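Local structure of peptidase, M20/M25/M40 family (Staphylococcus aureus, 4EWT) at residues 75-88 / 98-112. The protein is a putative M20-family aminohydrolase that probably hydrolyses N-acylated amino acids or related amide substrates at a two-manganese centre. Numbering follows the deposited sequence.
Sequences IRADFDALPITEDT and GVMHACGHDAHTAYM. With MN (manganese (II) ion), chain F; MN (manganese (II) ion), chain E.
His-105 and His-108 meet Asp-78 at the C-terminal end of strand 72-78, where the catalytic domain of M20 metallopeptidases carries its two-metal centre. His-108 ND1 donates to Asp-78 OD1 (3.1 Å, N-H...O 155°), ring and carboxylate nearly coplanar; its NE2 is hydrogen-bonded to Val-165. Asp-78 OD2 stacks over one face of the His-105 ring without a hydrogen bond, near Arg-76 NH1, a charge-only attraction; Arg-76 NH2 makes salt bridges with Asp-334 and Glu-333. With CG anti to its carbonyl carbon (chi1 -68°), His-105 points NE2 at a manganese ion (2.3 Å), while ND1 splits its hydrogen weakly between Asp-80 O (2.8 Å) and Asp-80 OD1 (3.0 Å). Ser-30 OG and Glu-139 N grip Asp-80 OD2, which positions OD1 beside His-105 ND1. Leu-82 and Met-100 form a single antiparallel bridge, each N donating to the other's O. Ala-81 CB sits over the centre of the His-101 ring, and a water links His-101 N to Glu-86 OE1; Glu-86 OE2 is hydrogen-bonded to His-24 NE2. Cys-103 SG and a water bridge the ions; His-164 joins His-105 on one, Glu-139 and His-362 bind the other. Thr-109 OG1 and N reach His-105 O from opposite faces of its carbonyl plane.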
# COMPACT_ATOMS: atom_id res chain seq x y z
N ILE A 75 -29.03 32.14 25.08
CA ILE A 75 -29.29 30.71 25.24
C ILE A 75 -29.85 30.17 23.92
O ILE A 75 -30.71 30.78 23.31
CB ILE A 75 -30.20 30.42 26.46
CG1 ILE A 75 -31.52 31.19 26.37
CG2 ILE A 75 -29.46 30.79 27.76
CD1 ILE A 75 -32.48 30.88 27.50
N ARG A 76 -29.32 29.03 23.48
CA ARG A 76 -29.53 28.59 22.11
C ARG A 76 -30.26 27.25 22.01
O ARG A 76 -29.92 26.30 22.71
CB ARG A 76 -28.18 28.56 21.38
CG ARG A 76 -28.22 28.16 19.93
CD ARG A 76 -28.13 26.65 19.76
NE ARG A 76 -27.60 26.34 18.44
CZ ARG A 76 -27.04 25.18 18.09
NH1 ARG A 76 -26.94 24.17 18.96
NH2 ARG A 76 -26.58 25.06 16.86
N ALA A 77 -31.27 27.20 21.13
CA ALA A 77 -31.94 25.95 20.76
C ALA A 77 -32.12 25.89 19.25
O ALA A 77 -32.61 26.84 18.65
CB ALA A 77 -33.31 25.84 21.45
N ASP A 78 -31.73 24.77 18.65
CA ASP A 78 -31.92 24.56 17.21
C ASP A 78 -33.22 23.81 16.92
O ASP A 78 -33.76 23.14 17.81
CB ASP A 78 -30.70 23.88 16.55
CG ASP A 78 -30.09 22.77 17.41
OD1 ASP A 78 -30.65 22.41 18.48
OD2 ASP A 78 -29.04 22.25 17.01
N PHE A 79 -33.74 23.96 15.70
CA PHE A 79 -35.05 23.39 15.38
C PHE A 79 -35.23 22.68 14.03
O PHE A 79 -36.35 22.27 13.69
CB PHE A 79 -36.18 24.41 15.60
CG PHE A 79 -36.12 25.63 14.72
CD1 PHE A 79 -36.71 25.62 13.45
CD2 PHE A 79 -35.55 26.81 15.18
CE1 PHE A 79 -36.70 26.76 12.65
CE2 PHE A 79 -35.53 27.96 14.38
CZ PHE A 79 -36.11 27.93 13.11
N ASP A 80 -34.14 22.52 13.27
CA ASP A 80 -34.21 21.78 12.01
C ASP A 80 -34.19 20.27 12.24
O ASP A 80 -33.62 19.79 13.23
CB ASP A 80 -33.09 22.19 11.03
CG ASP A 80 -31.68 21.98 11.61
OD1 ASP A 80 -31.48 22.08 12.84
OD2 ASP A 80 -30.76 21.72 10.80
N ALA A 81 -34.81 19.54 11.32
CA ALA A 81 -34.83 18.08 11.36
C ALA A 81 -33.93 17.48 10.27
O ALA A 81 -33.21 18.22 9.60
CB ALA A 81 -36.25 17.57 11.23
N LEU A 82 -33.99 16.16 10.09
CA LEU A 82 -33.09 15.44 9.17
C LEU A 82 -33.84 14.62 8.11
O LEU A 82 -35.00 14.25 8.33
CB LEU A 82 -32.17 14.52 9.97
CG LEU A 82 -31.08 15.15 10.82
CD1 LEU A 82 -30.76 14.27 12.02
CD2 LEU A 82 -29.84 15.40 9.98
N PRO A 83 -33.18 14.33 6.96
CA PRO A 83 -33.78 13.48 5.91
C PRO A 83 -33.74 11.99 6.26
O PRO A 83 -32.97 11.23 5.67
CB PRO A 83 -32.91 13.78 4.68
CG PRO A 83 -31.57 14.12 5.25
CD PRO A 83 -31.87 14.87 6.54
N ILE A 84 -34.56 11.59 7.23
CA ILE A 84 -34.56 10.23 7.77
C ILE A 84 -35.99 9.72 7.95
O ILE A 84 -36.85 10.43 8.48
CB ILE A 84 -33.80 10.18 9.14
CG1 ILE A 84 -32.29 10.41 8.93
CG2 ILE A 84 -34.05 8.86 9.87
CD1 ILE A 84 -31.59 11.00 10.12
N THR A 85 -36.23 8.49 7.56
CA THR A 85 -37.52 7.88 7.68
C THR A 85 -37.71 7.32 9.06
O THR A 85 -37.01 6.41 9.44
CB THR A 85 -37.65 6.77 6.66
OG1 THR A 85 -37.78 7.37 5.38
CG2 THR A 85 -38.84 5.95 6.94
N GLU A 86 -38.66 7.86 9.82
CA GLU A 86 -38.83 7.52 11.24
C GLU A 86 -39.38 6.11 11.43
O GLU A 86 -40.31 5.69 10.74
CB GLU A 86 -39.69 8.55 11.97
CG GLU A 86 -39.87 8.26 13.48
CD GLU A 86 -40.34 9.46 14.30
OE1 GLU A 86 -40.57 10.55 13.72
OE2 GLU A 86 -40.48 9.30 15.53
N ASP A 87 -38.85 5.42 12.42
CA ASP A 87 -39.14 4.04 12.65
C ASP A 87 -39.50 3.63 14.03
O ASP A 87 -39.61 2.48 14.37
CB ASP A 87 -38.10 3.19 11.98
CG ASP A 87 -38.69 2.04 11.27
OD1 ASP A 87 -39.57 2.28 10.41
OD2 ASP A 87 -38.28 0.92 11.59
N THR A 88 -39.40 4.62 14.88
CA THR A 88 -40.14 4.69 16.08
C THR A 88 -41.47 4.33 15.44
O THR A 88 -41.69 4.66 14.29
CB THR A 88 -40.09 6.15 16.58
OG1 THR A 88 -38.77 6.67 16.37
CG2 THR A 88 -40.31 6.18 17.98
N GLY A 98 -40.20 10.80 5.19
CA GLY A 98 -38.77 10.88 4.89
C GLY A 98 -37.99 11.88 5.73
O GLY A 98 -36.77 11.97 5.61
N VAL A 99 -38.69 12.65 6.56
CA VAL A 99 -38.00 13.54 7.50
C VAL A 99 -38.41 13.25 8.95
O VAL A 99 -39.55 12.85 9.22
CB VAL A 99 -38.04 15.06 7.08
CG1 VAL A 99 -39.13 15.34 6.08
CG2 VAL A 99 -38.12 16.01 8.27
N MET A 100 -37.45 13.43 9.87
CA MET A 100 -37.56 13.07 11.28
C MET A 100 -36.66 13.93 12.17
O MET A 100 -35.51 14.22 11.81
CB MET A 100 -37.15 11.60 11.46
CG MET A 100 -37.04 11.13 12.90
SD MET A 100 -36.25 9.52 13.07
CE MET A 100 -36.40 9.30 14.85
N HIS A 101 -37.18 14.33 13.34
CA HIS A 101 -36.34 14.95 14.37
C HIS A 101 -35.48 13.89 15.08
O HIS A 101 -35.79 13.48 16.21
CB HIS A 101 -37.17 15.73 15.39
CG HIS A 101 -37.42 17.15 14.99
ND1 HIS A 101 -36.41 18.09 14.90
CD2 HIS A 101 -38.57 17.80 14.68
CE1 HIS A 101 -36.92 19.25 14.53
NE2 HIS A 101 -38.23 19.10 14.39
N ALA A 102 -34.41 13.46 14.40
CA ALA A 102 -33.55 12.38 14.86
C ALA A 102 -32.36 12.85 15.71
O ALA A 102 -31.45 12.05 15.98
CB ALA A 102 -33.06 11.55 13.66
N CYS A 103 -32.37 14.11 16.14
CA CYS A 103 -31.27 14.68 16.96
C CYS A 103 -31.78 15.45 18.19
O CYS A 103 -31.00 16.09 18.89
CB CYS A 103 -30.38 15.59 16.10
SG CYS A 103 -28.64 15.68 16.64
N GLY A 104 -33.09 15.38 18.44
CA GLY A 104 -33.68 15.96 19.65
C GLY A 104 -33.88 17.46 19.58
O GLY A 104 -34.08 18.10 20.60
N HIS A 105 -33.83 18.01 18.37
CA HIS A 105 -34.02 19.45 18.16
C HIS A 105 -35.45 19.89 18.51
O HIS A 105 -35.67 21.02 18.93
CB HIS A 105 -33.69 19.84 16.71
CG HIS A 105 -32.24 19.72 16.36
ND1 HIS A 105 -31.72 20.21 15.18
CD2 HIS A 105 -31.19 19.18 17.03
CE1 HIS A 105 -30.42 19.97 15.13
NE2 HIS A 105 -30.08 19.34 16.24
N ASP A 106 -36.41 18.99 18.33
CA ASP A 106 -37.78 19.22 18.80
C ASP A 106 -37.79 19.38 20.33
O ASP A 106 -38.48 20.27 20.86
CB ASP A 106 -38.70 18.08 18.37
CG ASP A 106 -38.20 16.71 18.81
OD1 ASP A 106 -36.97 16.50 18.90
OD2 ASP A 106 -39.05 15.84 19.07
N ALA A 107 -37.02 18.54 21.02
CA ALA A 107 -36.91 18.63 22.48
C ALA A 107 -36.15 19.88 22.91
O ALA A 107 -36.53 20.52 23.88
CB ALA A 107 -36.25 17.39 23.05
N HIS A 108 -35.10 20.26 22.18
CA HIS A 108 -34.43 21.52 22.47
C HIS A 108 -35.38 22.72 22.37
O HIS A 108 -35.38 23.59 23.24
CB HIS A 108 -33.21 21.72 21.57
CG HIS A 108 -32.20 20.62 21.67
ND1 HIS A 108 -31.32 20.34 20.65
CD2 HIS A 108 -31.94 19.72 22.65
CE1 HIS A 108 -30.55 19.32 21.00
NE2 HIS A 108 -30.91 18.92 22.21
N THR A 109 -36.18 22.75 21.31
CA THR A 109 -37.13 23.83 21.10
C THR A 109 -38.21 23.84 22.18
O THR A 109 -38.54 24.89 22.74
CB THR A 109 -37.73 23.74 19.68
OG1 THR A 109 -36.65 23.72 18.74
CG2 THR A 109 -38.64 24.92 19.37
N ALA A 110 -38.72 22.66 22.51
CA ALA A 110 -39.78 22.51 23.50
C ALA A 110 -39.42 23.12 24.85
O ALA A 110 -40.17 23.96 25.39
CB ALA A 110 -40.18 21.03 23.65
N TYR A 111 -38.29 22.70 25.41
CA TYR A 111 -37.90 23.14 26.74
C TYR A 111 -37.56 24.64 26.73
O TYR A 111 -37.88 25.34 27.69
CB TYR A 111 -36.75 22.31 27.33
CG TYR A 111 -35.38 22.90 27.08
CD1 TYR A 111 -34.88 23.94 27.87
CD2 TYR A 111 -34.57 22.42 26.06
CE1 TYR A 111 -33.62 24.50 27.64
CE2 TYR A 111 -33.31 22.96 25.82
CZ TYR A 111 -32.84 24.00 26.61
OH TYR A 111 -31.60 24.55 26.38
N MET A 112 -36.92 25.10 25.66
CA MET A 112 -36.53 26.50 25.52
C MET A 112 -37.74 27.43 25.43
O MET A 112 -37.74 28.52 26.01
CB MET A 112 -35.62 26.70 24.30
CG MET A 112 -35.07 28.12 24.18
SD MET A 112 -33.99 28.57 25.57
CE MET A 112 -32.49 27.70 25.07
MN MN F . -28.26 18.21 17.04
MN MN E . -27.54 16.10 14.50
O HOH W 1 -30.62 23.82 23.79
O HOH W 2 -27.63 20.35 17.42
O HOH W 3 -39.83 13.15 14.08
O HOH W 4 -26.64 18.26 15.16